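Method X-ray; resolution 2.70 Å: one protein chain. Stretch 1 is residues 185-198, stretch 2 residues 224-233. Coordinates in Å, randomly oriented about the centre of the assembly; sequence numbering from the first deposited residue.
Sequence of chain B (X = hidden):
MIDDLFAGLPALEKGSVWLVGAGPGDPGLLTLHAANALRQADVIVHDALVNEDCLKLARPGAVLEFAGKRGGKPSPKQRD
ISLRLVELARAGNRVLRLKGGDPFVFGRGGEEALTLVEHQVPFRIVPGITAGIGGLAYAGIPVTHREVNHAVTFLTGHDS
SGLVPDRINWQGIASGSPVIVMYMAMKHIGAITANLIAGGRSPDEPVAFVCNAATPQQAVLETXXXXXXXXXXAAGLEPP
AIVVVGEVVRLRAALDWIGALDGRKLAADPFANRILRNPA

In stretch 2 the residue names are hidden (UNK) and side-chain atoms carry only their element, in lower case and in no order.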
# COMPACT_ATOMS: atom_id res chain seq x y z
N ALA B 185 -2.13 17.10 -1.54
CA ALA B 185 -1.25 18.05 -2.20
C ALA B 185 -2.01 19.00 -3.11
O ALA B 185 -1.41 19.70 -3.91
CB ALA B 185 -0.17 17.32 -2.98
N MET B 186 -3.33 19.02 -3.01
CA MET B 186 -4.13 19.83 -3.94
C MET B 186 -4.10 21.31 -3.58
O MET B 186 -3.82 22.14 -4.42
CB MET B 186 -5.58 19.34 -3.99
CG MET B 186 -5.76 17.97 -4.56
SD MET B 186 -5.61 17.95 -6.33
CE MET B 186 -7.31 18.39 -6.86
N LYS B 187 -4.41 21.62 -2.34
CA LYS B 187 -4.59 22.99 -1.91
C LYS B 187 -3.26 23.75 -2.05
O LYS B 187 -3.25 24.94 -2.30
CB LYS B 187 -5.10 23.00 -0.46
CG LYS B 187 -5.56 24.34 0.08
CD LYS B 187 -5.51 24.35 1.61
CE LYS B 187 -6.31 25.54 2.21
NZ LYS B 187 -7.83 25.38 2.14
N HIS B 188 -2.16 23.03 -1.92
CA HIS B 188 -0.85 23.63 -1.99
C HIS B 188 -0.06 23.18 -3.21
O HIS B 188 1.17 23.26 -3.20
CB HIS B 188 -0.03 23.31 -0.73
CG HIS B 188 -0.70 23.69 0.55
ND1 HIS B 188 -1.07 24.98 0.85
CD2 HIS B 188 -1.03 22.95 1.64
CE1 HIS B 188 -1.61 25.02 2.05
NE2 HIS B 188 -1.60 23.80 2.55
N ILE B 189 -0.74 22.75 -4.26
CA ILE B 189 -0.07 22.31 -5.49
C ILE B 189 0.90 23.32 -6.12
O ILE B 189 2.00 22.95 -6.51
CB ILE B 189 -1.09 21.77 -6.54
CG1 ILE B 189 -0.34 20.99 -7.63
CG2 ILE B 189 -1.98 22.88 -7.10
CD1 ILE B 189 0.10 19.62 -7.17
N GLY B 190 0.50 24.58 -6.23
CA GLY B 190 1.38 25.65 -6.70
C GLY B 190 2.73 25.67 -5.99
O GLY B 190 3.77 25.59 -6.63
N ALA B 191 2.72 25.77 -4.66
CA ALA B 191 3.99 25.83 -3.93
C ALA B 191 4.79 24.53 -4.07
O ALA B 191 6.00 24.59 -4.29
CB ALA B 191 3.77 26.19 -2.47
N ILE B 192 4.12 23.39 -3.96
CA ILE B 192 4.79 22.10 -4.04
C ILE B 192 5.46 21.94 -5.39
O ILE B 192 6.65 21.66 -5.49
CB ILE B 192 3.81 20.98 -3.82
CG1 ILE B 192 3.42 20.93 -2.35
CG2 ILE B 192 4.40 19.64 -4.29
CD1 ILE B 192 2.08 20.32 -2.12
N THR B 193 4.69 22.16 -6.42
CA THR B 193 5.16 22.06 -7.78
C THR B 193 6.30 23.02 -8.06
O THR B 193 7.24 22.71 -8.80
CB THR B 193 3.97 22.25 -8.67
OG1 THR B 193 3.74 21.03 -9.40
CG2 THR B 193 4.20 23.29 -9.69
N ALA B 194 6.28 24.20 -7.46
CA ALA B 194 7.42 25.09 -7.62
C ALA B 194 8.66 24.58 -6.81
O ALA B 194 9.81 24.76 -7.25
CB ALA B 194 7.05 26.52 -7.25
N ASN B 195 8.42 23.93 -5.65
CA ASN B 195 9.51 23.36 -4.87
C ASN B 195 10.27 22.36 -5.72
O ASN B 195 11.49 22.44 -5.88
CB ASN B 195 9.02 22.68 -3.60
CG ASN B 195 8.62 23.67 -2.48
OD1 ASN B 195 7.87 23.29 -1.57
ND2 ASN B 195 9.09 24.90 -2.54
N LEU B 196 9.53 21.44 -6.32
CA LEU B 196 10.10 20.41 -7.14
C LEU B 196 10.89 20.99 -8.31
O LEU B 196 11.98 20.51 -8.61
CB LEU B 196 8.98 19.52 -7.66
CG LEU B 196 8.63 18.15 -7.08
CD1 LEU B 196 9.33 17.82 -5.73
CD2 LEU B 196 7.10 17.94 -7.04
N ILE B 197 10.34 22.01 -8.98
CA ILE B 197 11.06 22.63 -10.10
C ILE B 197 12.36 23.34 -9.63
O ILE B 197 13.37 23.31 -10.32
CB ILE B 197 10.12 23.62 -10.92
CG1 ILE B 197 8.97 22.85 -11.61
CG2 ILE B 197 10.94 24.49 -11.94
CD1 ILE B 197 7.83 23.72 -12.15
N ALA B 198 12.31 23.99 -8.46
CA ALA B 198 13.50 24.63 -7.89
C ALA B 198 14.53 23.54 -7.55
O ALA B 198 15.75 23.77 -7.57
CB ALA B 198 13.14 25.44 -6.65
N UNK B 224 1.78 18.62 -16.70
CA UNK B 224 3.21 18.66 -16.39
C UNK B 224 3.38 19.46 -15.12
O UNK B 224 2.41 20.05 -14.64
c UNK B 224 3.99 19.34 -17.52
c UNK B 224 3.75 18.63 -18.86
o UNK B 224 3.51 20.68 -17.70
N UNK B 225 4.60 19.49 -14.57
CA UNK B 225 4.86 20.22 -13.32
C UNK B 225 4.56 21.72 -13.46
O UNK B 225 3.86 22.32 -12.63
c UNK B 225 6.70 18.71 -12.13
c UNK B 225 5.93 18.45 -10.83
c UNK B 225 8.21 18.66 -11.90
c UNK B 225 6.31 20.01 -12.84
N UNK B 226 5.07 22.34 -14.53
CA UNK B 226 4.83 23.75 -14.73
C UNK B 226 3.33 24.02 -14.85
O UNK B 226 2.83 24.91 -14.19
c UNK B 226 5.56 24.24 -15.94
N UNK B 227 2.62 23.23 -15.66
CA UNK B 227 1.21 23.51 -15.93
C UNK B 227 0.25 22.97 -14.89
O UNK B 227 -0.95 23.25 -14.95
c UNK B 227 -0.47 21.70 -20.37
n UNK B 227 -1.25 20.61 -20.36
n UNK B 227 -0.88 22.81 -21.00
n UNK B 227 0.70 21.69 -19.75
c UNK B 227 1.62 22.82 -19.69
c UNK B 227 0.80 22.94 -17.29
c UNK B 227 1.33 23.70 -18.49
N UNK B 228 0.75 22.19 -13.93
CA UNK B 228 -0.12 21.44 -13.03
C UNK B 228 -1.12 22.32 -12.28
O UNK B 228 -2.33 22.03 -12.25
c UNK B 228 0.71 20.64 -12.06
N UNK B 229 -0.62 23.41 -11.69
CA UNK B 229 -1.44 24.28 -10.85
C UNK B 229 -2.58 24.91 -11.64
O UNK B 229 -3.72 24.86 -11.20
c UNK B 229 -0.61 25.33 -10.13
c UNK B 229 -1.47 26.28 -9.32
o UNK B 229 -1.24 28.12 -7.87
c UNK B 229 -0.70 27.48 -8.80
o UNK B 229 0.42 27.77 -9.29
N UNK B 230 -2.28 25.47 -12.81
CA UNK B 230 -3.30 26.06 -13.66
C UNK B 230 -4.30 25.02 -14.19
O UNK B 230 -5.53 25.25 -14.17
c UNK B 230 -2.68 26.86 -14.82
N UNK B 231 -3.77 23.88 -14.62
CA UNK B 231 -4.59 22.87 -15.25
C UNK B 231 -5.64 22.32 -14.30
O UNK B 231 -6.81 22.19 -14.68
o UNK B 231 -3.48 23.24 -17.63
c UNK B 231 -3.12 22.15 -17.14
c UNK B 231 -3.73 21.75 -15.84
o UNK B 231 -2.28 21.47 -17.75
N UNK B 232 -5.23 22.02 -13.08
CA UNK B 232 -6.12 21.35 -12.14
C UNK B 232 -7.25 22.29 -11.75
O UNK B 232 -8.41 21.87 -11.58
c UNK B 232 -4.77 21.87 -10.04
c UNK B 232 -5.35 20.77 -10.91
c UNK B 232 -6.24 19.87 -10.11
N UNK B 233 -6.93 23.57 -11.67
CA UNK B 233 -7.95 24.56 -11.37
C UNK B 233 -8.96 24.59 -12.52
O UNK B 233 -10.16 24.51 -12.29
c UNK B 233 -7.32 25.92 -11.15

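Position 224 carries three side-chain atoms, a first carbon bearing one oxygen and one carbon, and touches nothing on stretch 1. That fork is threonine. At the N-cap, Thr224 uses OG1 to accept a weak hydrogen bond from the backbone N of position 227, at 3.4 Å, satisfying an amide that the first turn of a helix leaves free.

Position 225 has four carbons forked at the second, lying against Thr193, Leu196 and Ile197: leucine. Leu225 points toward stretch 1, its CD2 4.0 Å from Leu196 CD2 and its CB 4.1 Å from Ile197 CD1; a branched, wholly apolar side chain suits this buried site.

Position 226 has a single carbon, at the edge of Ile197, hence alanine. Ala226 points away, yet its N lies 3.9 Å from Ile197 CD1, so the small residue borders the contact while remaining exposed.

At position 227 three carbons, reaching nothing on stretch 1, lead to a nitrogen and then to a carbon with two more nitrogens, the guanidinium of arginine. Arg227 points away from stretch 1, and its long polar chain stays exposed.

Position 228 again shows one carbon, facing Thr193, so it is alanine. Ala228 points toward the other helix, and its CB comes 4.1 Å from Thr193 OG1, a small group in a buried place.

Position 229 has three carbons, the third carrying two oxygens, set against Ile189 and Gly190: glutamate. The extended chain of Glu229 (chi1 and chi2 both t) has CD 3.5 Å from Gly190 CA. A CB on Gly190 would fall 2.6 Å from Glu229 OE1, a clash that glycine avoids.

Position 230 has one carbon, touching nothing on stretch 1: alanine. Ala230 points away, and alanine is readily accommodated in an exposed helix.

Position 231 has two carbons, the second bearing two oxygens, none touching stretch 1: aspartate. Asp231 OD2 sits 2.9 Å from Arg227 NH1, a salt bridge one helical turn along, resting on charge because no N-H points at the oxygen.

Position 232 has one carbon carrying two others, against Met186 and Ile189: valine. Val232 points toward stretch 1, its CG2 3.7 Å from Met186 CE and its CG1 4.2 Å from Ile189 CG2; a compact apolar group suits this buried site.

Position 233 has one carbon, without contact to stretch 1: alanine. Ala233 suits exposed helix likewise.

The helices run nearly antiparallel, at 169°, their axes approaching to 8.8 Å. Gly190 and Glu229 bring their CA atoms within 5.2 Å, while apolar side chains pack from Met186 to Ile197. Polar linkage is slight: Thr193 OG1 donates a weak hydrogen bond to Leu225 O at 3.5 Å. Packing dominates, burying 459 Å².

Stretch 2, residues 224-233: TLARAEADVA
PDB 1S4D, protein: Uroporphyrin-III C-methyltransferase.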